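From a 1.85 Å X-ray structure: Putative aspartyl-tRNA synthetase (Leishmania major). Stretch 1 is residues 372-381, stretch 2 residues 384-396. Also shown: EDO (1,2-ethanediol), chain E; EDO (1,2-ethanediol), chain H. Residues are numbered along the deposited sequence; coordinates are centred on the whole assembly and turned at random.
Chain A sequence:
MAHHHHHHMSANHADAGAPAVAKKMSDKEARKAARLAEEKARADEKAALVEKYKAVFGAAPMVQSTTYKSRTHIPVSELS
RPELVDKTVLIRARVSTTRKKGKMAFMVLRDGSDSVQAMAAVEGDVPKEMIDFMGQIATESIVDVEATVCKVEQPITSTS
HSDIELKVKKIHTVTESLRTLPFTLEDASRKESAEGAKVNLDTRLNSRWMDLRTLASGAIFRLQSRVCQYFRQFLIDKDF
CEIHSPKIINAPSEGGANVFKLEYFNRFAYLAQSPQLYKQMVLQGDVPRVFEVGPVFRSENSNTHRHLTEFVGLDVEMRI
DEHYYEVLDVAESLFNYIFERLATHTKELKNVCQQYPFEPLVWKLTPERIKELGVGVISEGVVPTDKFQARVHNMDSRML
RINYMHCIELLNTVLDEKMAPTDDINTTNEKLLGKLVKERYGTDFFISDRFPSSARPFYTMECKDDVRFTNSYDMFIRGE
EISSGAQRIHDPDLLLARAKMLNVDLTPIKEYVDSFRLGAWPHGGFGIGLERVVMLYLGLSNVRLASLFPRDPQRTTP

Stretch 1 (372-381) ELGVGVISEG
Stretch 2 384-396: PTDKFQARVHNMD

Two stretches of one chain lie side by side as a short parallel β-bridge pair, burying 702 Å² between them. Gly376 pairs with Arg391 (CA to CA 4.2 Å) and Val377 with Val392 (CA to CA 5.1 Å). The ladder alternates strictly: Gly376 N donates to Ala390 O at 2.8 Å, Val392 N to Gly376 O at 2.9 Å, and Ile378 N to Val392 O at 2.9 Å, each nearly straight (164–167°).

Ile378 and His393 cover the most surface, and they meet where both chains leave the strands. Each adopts helix-like angles, -63/-47 for Ile378 and -63/-45 for His393, so both backbones bend just after the ladder. Ile378 opens a 3-10 segment running to Glu380, whose N donates to Val377 O at 3.2 Å. The CB of Ile378 points toward the second stretch; with chi1 m and chi2 t, the branched side chain sets CG1 3.9 Å from Arg391 CD and CG2 4.1 Å from His393 CD2, apolar carbon against the aliphatic part of an arginine and an imidazole.

The CB of His393 points away, yet its backbone O and its ring both reach the first stretch. Ser379 N donates to His393 O (2.8 Å, 159°), extending the pairing beyond the strands. The ring, chi1 t and chi2 -98°, has Ser379 CB over one face, the closest carbon approach being Ser379 CB to His393 CE1 at 4.2 Å. Asn394 ND2 donates to His393 ND1 at 3.0 Å, steadying the ring from within its own stretch. One water joins the ends of the stretches, accepting from Met395 N (2.8 Å), donating to Glu380 OE2 (2.9 Å) and bonding Ser379 OG (3.1 Å).

Val375, at -65/138 with chi1 t, fills the buried start of the ladder. Its CG1 lies 4.0 Å from Val392 CG1 and its CG2 4.3 Å from Ala390 CB, a compact hydrocarbon fit. Val377, also t, continues the packing: its CG2 is 4.2 Å from CG2 of Val392 (chi1 m) and 3.9 Å from Met395 SD.

Glycine suits two tight positions. At Gly376 (-75/161), an ideal CB would sit 2.9 Å from Pro384 CD. Gly374 is the first residue after the helix to leave helical phi/psi, at 65/38 in a Schellman motif, and positive phi by itself favours glycine; there a CB would fall 2.2 Å from Thr385 OG1. Gly374 O accepts from both Thr385 N (2.9 Å) and Asp386 N (3.0 Å). Asp386 begins a type I turn to Gln389; with chi1 t, its carboxylate braces that turn, OD1 accepting from Phe388 N at 3.1 Å and OD2 from Ala390 N at 2.9 Å.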

ATOM      1  N   GLU A 372      26.552  25.862  18.624  1.00 30.93           N
ATOM      2  CA  GLU A 372      27.457  26.796  17.952  1.00 33.16           C
ATOM      3  C   GLU A 372      26.709  27.919  17.243  1.00 27.56           C
ATOM      4  O   GLU A 372      27.161  29.074  17.247  1.00 28.34           O
ATOM      5  CB  GLU A 372      28.329  26.052  16.936  1.00 45.10           C
ATOM      6  CG  GLU A 372      29.352  25.098  17.523  1.00 55.06           C
ATOM      7  CD  GLU A 372      29.925  24.149  16.475  1.00 63.91           C
ATOM      8  OE1 GLU A 372      29.733  24.404  15.266  1.00 62.00           O
ATOM      9  OE2 GLU A 372      30.562  23.145  16.864  1.00 67.58           O
ATOM     10  N   LEU A 373      25.594  27.604  16.579  1.00 26.36           N
ATOM     11  CA  LEU A 373      24.862  28.620  15.839  1.00 26.03           C
ATOM     12  C   LEU A 373      23.699  29.201  16.622  1.00 30.87           C
ATOM     13  O   LEU A 373      23.038  30.111  16.120  1.00 34.06           O
ATOM     14  CB  LEU A 373      24.341  28.061  14.508  1.00 24.93           C
ATOM     15  CG  LEU A 373      25.395  27.529  13.537  1.00 30.27           C
ATOM     16  CD1 LEU A 373      24.685  26.892  12.346  1.00 32.96           C
ATOM     17  CD2 LEU A 373      26.312  28.633  13.082  1.00 32.52           C
ATOM     18  N   GLY A 374      23.431  28.713  17.829  1.00 26.74           N
ATOM     19  CA  GLY A 374      22.270  29.220  18.546  1.00 25.58           C
ATOM     20  C   GLY A 374      20.955  28.898  17.868  1.00 27.80           C
ATOM     21  O   GLY A 374      20.045  29.735  17.857  1.00 24.17           O
ATOM     22  N   VAL A 375      20.836  27.697  17.291  1.00 26.26           N
ATOM     23  CA  VAL A 375      19.562  27.212  16.772  1.00 26.82           C
ATOM     24  C   VAL A 375      18.591  27.030  17.931  1.00 25.90           C
ATOM     25  O   VAL A 375      18.965  26.534  19.004  1.00 26.69           O
ATOM     26  CB  VAL A 375      19.793  25.895  16.006  1.00 24.71           C
ATOM     27  CG1 VAL A 375      18.488  25.202  15.645  1.00 20.79           C
ATOM     28  CG2 VAL A 375      20.624  26.159  14.748  1.00 21.98           C
ATOM     29  N   GLY A 376      17.342  27.442  17.731  1.00 22.77           N
ATOM     30  CA  GLY A 376      16.350  27.299  18.782  1.00 23.21           C
ATOM     31  C   GLY A 376      15.899  25.856  18.931  1.00 21.05           C
ATOM     32  O   GLY A 376      16.115  25.031  18.060  1.00 22.21           O
ATOM     33  N   VAL A 377      15.300  25.541  20.080  1.00 24.43           N
ATOM     34  CA  VAL A 377      14.770  24.206  20.365  1.00 22.02           C
ATOM     35  C   VAL A 377      13.355  24.376  20.904  1.00 25.54           C
ATOM     36  O   VAL A 377      13.175  24.803  22.048  1.00 29.28           O
ATOM     37  CB  VAL A 377      15.634  23.422  21.361  1.00 23.29           C
ATOM     38  CG1 VAL A 377      15.104  21.993  21.502  1.00 24.74           C
ATOM     39  CG2 VAL A 377      17.109  23.426  20.952  1.00 28.71           C
ATOM     40  N   ILE A 378      12.358  24.004  20.095  1.00 20.30           N
ATOM     41  CA  ILE A 378      10.961  24.325  20.401  1.00 29.77           C
ATOM     42  C   ILE A 378      10.510  23.650  21.693  1.00 35.65           C
ATOM     43  O   ILE A 378       9.906  24.284  22.567  1.00 33.77           O
ATOM     44  CB  ILE A 378      10.060  23.935  19.215  1.00 24.72           C
ATOM     45  CG1 ILE A 378      10.451  24.766  17.991  1.00 23.53           C
ATOM     46  CG2 ILE A 378       8.574  24.070  19.586  1.00 25.76           C
ATOM     47  CD1 ILE A 378       9.893  24.305  16.680  1.00 24.09           C
ATOM     48  N   SER A 379      10.808  22.360  21.843  1.00 36.06           N
ATOM     49  CA  SER A 379      10.301  21.612  22.989  1.00 32.74           C
ATOM     50  C   SER A 379      10.966  22.010  24.298  1.00 40.34           C
ATOM     51  O   SER A 379      10.481  21.613  25.365  1.00 37.35           O
ATOM     52  CB  SER A 379      10.479  20.108  22.749  1.00 35.73           C
ATOM     53  OG  SER A 379      11.854  19.762  22.730  1.00 40.54           O
ATOM     54  N   GLU A 380      12.048  22.787  24.251  1.00 36.92           N
ATOM     55  CA  GLU A 380      12.713  23.248  25.457  1.00 37.26           C
ATOM     56  C   GLU A 380      12.587  24.749  25.661  1.00 36.23           C
ATOM     57  O   GLU A 380      13.199  25.287  26.581  1.00 32.12           O
ATOM     58  CB  GLU A 380      14.185  22.846  25.430  1.00 37.69           C
ATOM     59  CG  GLU A 380      14.398  21.351  25.330  1.00 40.99           C
ATOM     60  CD  GLU A 380      15.856  21.010  25.191  1.00 46.37           C
ATOM     61  OE1 GLU A 380      16.674  21.945  25.258  1.00 53.32           O
ATOM     62  OE2 GLU A 380      16.186  19.822  25.007  1.00 52.98           O
ATOM     63  N   GLY A 381      11.803  25.436  24.836  1.00 33.36           N
ATOM     64  CA  GLY A 381      11.640  26.865  25.006  1.00 29.50           C
ATOM     65  C   GLY A 381      12.869  27.673  24.678  1.00 32.97           C
ATOM     66  O   GLY A 381      13.006  28.809  25.158  1.00 30.91           O
ATOM     67  N   PRO A 384      15.859  31.037  19.239  1.00 28.78           N
ATOM     68  CA  PRO A 384      17.115  31.051  18.487  1.00 27.19           C
ATOM     69  C   PRO A 384      17.778  32.408  18.558  1.00 32.21           C
ATOM     70  O   PRO A 384      17.104  33.442  18.593  1.00 24.60           O
ATOM     71  CB  PRO A 384      16.694  30.708  17.051  1.00 25.29           C
ATOM     72  CG  PRO A 384      15.252  31.109  16.955  1.00 28.54           C
ATOM     73  CD  PRO A 384      14.675  31.018  18.356  1.00 27.33           C
ATOM     74  N   THR A 385      19.108  32.389  18.633  1.00 28.69           N
ATOM     75  CA  THR A 385      19.911  33.561  18.334  1.00 34.48           C
ATOM     76  C   THR A 385      20.609  33.444  16.988  1.00 30.15           C
ATOM     77  O   THR A 385      21.278  34.389  16.578  1.00 30.50           O
ATOM     78  CB  THR A 385      20.960  33.815  19.435  1.00 38.48           C
ATOM     79  OG1 THR A 385      21.916  32.747  19.459  1.00 45.66           O
ATOM     80  CG2 THR A 385      20.288  33.931  20.795  1.00 31.98           C
ATOM     81  N   ASP A 386      20.491  32.294  16.320  1.00 28.34           N
ATOM     82  CA  ASP A 386      20.954  32.132  14.947  1.00 31.71           C
ATOM     83  C   ASP A 386      20.505  33.300  14.079  1.00 32.12           C
ATOM     84  O   ASP A 386      19.345  33.718  14.135  1.00 25.88           O
ATOM     85  CB  ASP A 386      20.401  30.809  14.413  1.00 24.95           C
ATOM     86  CG  ASP A 386      20.619  30.604  12.917  1.00 32.84           C
ATOM     87  OD1 ASP A 386      21.555  31.154  12.321  1.00 39.20           O
ATOM     88  OD2 ASP A 386      19.823  29.851  12.327  1.00 30.07           O
ATOM     89  N   LYS A 387      21.437  33.831  13.279  1.00 31.86           N
ATOM     90  CA  LYS A 387      21.105  34.958  12.409  1.00 35.01           C
ATOM     91  C   LYS A 387      19.935  34.632  11.487  1.00 31.95           C
ATOM     92  O   LYS A 387      19.146  35.520  11.157  1.00 31.08           O
ATOM     93  CB  LYS A 387      22.325  35.381  11.585  1.00 37.19           C
ATOM     94  N   PHE A 388      19.789  33.375  11.069  1.00 23.65           N
ATOM     95  CA  PHE A 388      18.652  32.995  10.243  1.00 24.77           C
ATOM     96  C   PHE A 388      17.539  32.339  11.052  1.00 24.45           C
ATOM     97  O   PHE A 388      16.582  31.828  10.470  1.00 23.43           O
ATOM     98  CB  PHE A 388      19.134  32.113   9.086  1.00 28.10           C
ATOM     99  CG  PHE A 388      20.157  32.812   8.224  1.00 27.77           C
ATOM    100  CD1 PHE A 388      19.759  33.776   7.312  1.00 27.09           C
ATOM    101  CD2 PHE A 388      21.512  32.558   8.378  1.00 33.40           C
ATOM    102  CE1 PHE A 388      20.698  34.461   6.535  1.00 35.75           C
ATOM    103  CE2 PHE A 388      22.452  33.234   7.612  1.00 38.68           C
ATOM    104  CZ  PHE A 388      22.046  34.188   6.689  1.00 40.21           C
ATOM    105  N   GLN A 389      17.622  32.391  12.380  1.00 25.65           N
ATOM    106  CA  GLN A 389      16.494  32.061  13.259  1.00 21.91           C
ATOM    107  C   GLN A 389      16.010  30.637  13.041  1.00 21.90           C
ATOM    108  O   GLN A 389      14.812  30.357  13.084  1.00 25.63           O
ATOM    109  CB  GLN A 389      15.350  33.056  13.086  1.00 25.80           C
ATOM    110  CG  GLN A 389      15.706  34.430  13.647  1.00 28.34           C
ATOM    111  CD  GLN A 389      15.747  34.433  15.169  1.00 32.66           C
ATOM    112  OE1 GLN A 389      14.706  34.410  15.820  1.00 34.45           O
ATOM    113  NE2 GLN A 389      16.953  34.435  15.743  1.00 27.01           N
ATOM    114  N   ALA A 390      16.953  29.739  12.812  1.00 24.06           N
ATOM    115  CA  ALA A 390      16.604  28.343  12.639  1.00 24.50           C
ATOM    116  C   ALA A 390      16.259  27.697  13.978  1.00 22.86           C
ATOM    117  O   ALA A 390      16.704  28.120  15.051  1.00 21.68           O
ATOM    118  CB  ALA A 390      17.747  27.594  11.960  1.00 24.07           C
ATOM    119  N   ARG A 391      15.479  26.618  13.889  1.00 23.61           N
ATOM    120  CA  ARG A 391      14.965  25.915  15.051  1.00 25.14           C
ATOM    121  C   ARG A 391      14.939  24.427  14.749  1.00 19.75           C
ATOM    122  O   ARG A 391      14.769  24.019  13.597  1.00 21.16           O
ATOM    123  CB  ARG A 391      13.528  26.331  15.399  1.00 25.97           C
ATOM    124  CG  ARG A 391      13.385  27.670  16.058  1.00 31.77           C
ATOM    125  CD  ARG A 391      11.903  27.952  16.295  1.00 42.10           C
ATOM    126  NE  ARG A 391      11.706  29.138  17.132  1.00 47.69           N
ATOM    127  CZ  ARG A 391      11.635  30.378  16.663  1.00 46.50           C
ATOM    128  NH1 ARG A 391      11.750  30.599  15.354  1.00 42.23           N
ATOM    129  NH2 ARG A 391      11.460  31.397  17.507  1.00 47.53           N
ATOM    130  N   VAL A 392      15.074  23.622  15.794  1.00 22.08           N
ATOM    131  CA  VAL A 392      14.666  22.222  15.708  1.00 21.37           C
ATOM    132  C   VAL A 392      13.544  22.024  16.714  1.00 19.07           C
ATOM    133  O   VAL A 392      13.445  22.762  17.697  1.00 20.14           O
ATOM    134  CB  VAL A 392      15.837  21.244  15.972  1.00 22.30           C
ATOM    135  CG1 VAL A 392      16.985  21.516  15.007  1.00 20.40           C
ATOM    136  CG2 VAL A 392      16.294  21.320  17.410  1.00 21.17           C
ATOM    137  N   HIS A 393      12.661  21.062  16.443  1.00 19.37           N
ATOM    138  CA  HIS A 393      11.631  20.770  17.434  1.00 22.11           C
ATOM    139  C   HIS A 393      12.253  20.268  18.739  1.00 20.39           C
ATOM    140  O   HIS A 393      11.875  20.721  19.828  1.00 19.18           O
ATOM    141  CB  HIS A 393      10.612  19.762  16.899  1.00 25.26           C
ATOM    142  CG  HIS A 393       9.511  19.478  17.879  1.00 25.41           C
ATOM    143  ND1 HIS A 393       9.516  18.372  18.702  1.00 28.68           N
ATOM    144  CD2 HIS A 393       8.435  20.215  18.247  1.00 23.88           C
ATOM    145  CE1 HIS A 393       8.459  18.411  19.494  1.00 30.42           C
ATOM    146  NE2 HIS A 393       7.791  19.522  19.243  1.00 27.12           N
ATOM    147  N   ASN A 394      13.216  19.345  18.656  1.00 21.46           N
ATOM    148  CA  ASN A 394      13.668  18.648  19.862  1.00 24.70           C
ATOM    149  C   ASN A 394      15.085  18.122  19.674  1.00 27.03           C
ATOM    150  O   ASN A 394      15.583  18.009  18.552  1.00 27.54           O
ATOM    151  CB  ASN A 394      12.719  17.489  20.249  1.00 24.26           C
ATOM    152  CG  ASN A 394      12.716  16.350  19.232  1.00 29.30           C
ATOM    153  OD1 ASN A 394      13.670  15.565  19.142  1.00 31.68           O
ATOM    154  ND2 ASN A 394      11.625  16.234  18.486  1.00 26.22           N
ATOM    155  N   MET A 395      15.727  17.792  20.797  1.00 28.19           N
ATOM    156  CA  MET A 395      17.126  17.383  20.741  1.00 31.93           C
ATOM    157  C   MET A 395      17.309  15.922  20.348  1.00 30.28           C
ATOM    158  O   MET A 395      18.455  15.471  20.231  1.00 36.08           O
ATOM    159  CB  MET A 395      17.806  17.659  22.077  1.00 27.47           C
ATOM    160  CG  MET A 395      17.995  19.148  22.375  1.00 34.25           C
ATOM    161  SD  MET A 395      18.949  19.978  21.085  1.00 33.46           S
ATOM    162  CE  MET A 395      20.472  19.029  21.116  1.00 37.19           C
ATOM    163  N   ASP A 396      16.224  15.176  20.150  1.00 31.87           N
ATOM    164  CA  ASP A 396      16.311  13.797  19.685  1.00 37.60           C
ATOM    165  C   ASP A 396      16.402  13.693  18.159  1.00 30.86           C
ATOM    166  O   ASP A 396      17.317  13.052  17.639  1.00 30.57           O
ATOM    167  CB  ASP A 396      15.120  12.993  20.212  1.00 42.26           C
ATOM    168  CG  ASP A 396      14.997  11.636  19.551  1.00 61.06           C
ATOM    169  OD1 ASP A 396      13.973  11.373  18.883  1.00 68.08           O
ATOM    170  OD2 ASP A 396      15.946  10.838  19.679  1.00 70.32           O
TER
HETATM  171  C1  EDO E 603      10.556  28.310  11.435  1.00 46.52           C
HETATM  172  O1  EDO E 603       9.883  27.135  11.891  1.00 46.88           O
HETATM  173  C2  EDO E 603      12.022  28.269  11.865  1.00 42.82           C
HETATM  174  O2  EDO E 603      12.187  28.851  13.163  1.00 50.47           O
HETATM  175  C1  EDO H 606      10.392  15.869  14.991  1.00 39.48           C
HETATM  176  O1  EDO H 606      10.711  14.832  15.933  1.00 36.12           O
HETATM  177  C2  EDO H 606       9.206  16.701  15.458  1.00 36.76           C
HETATM  178  O2  EDO H 606       8.207  15.843  16.022  1.00 45.48           O
HETATM  179  O   HOH W   1      14.434  18.193  23.293  1.00 35.05           O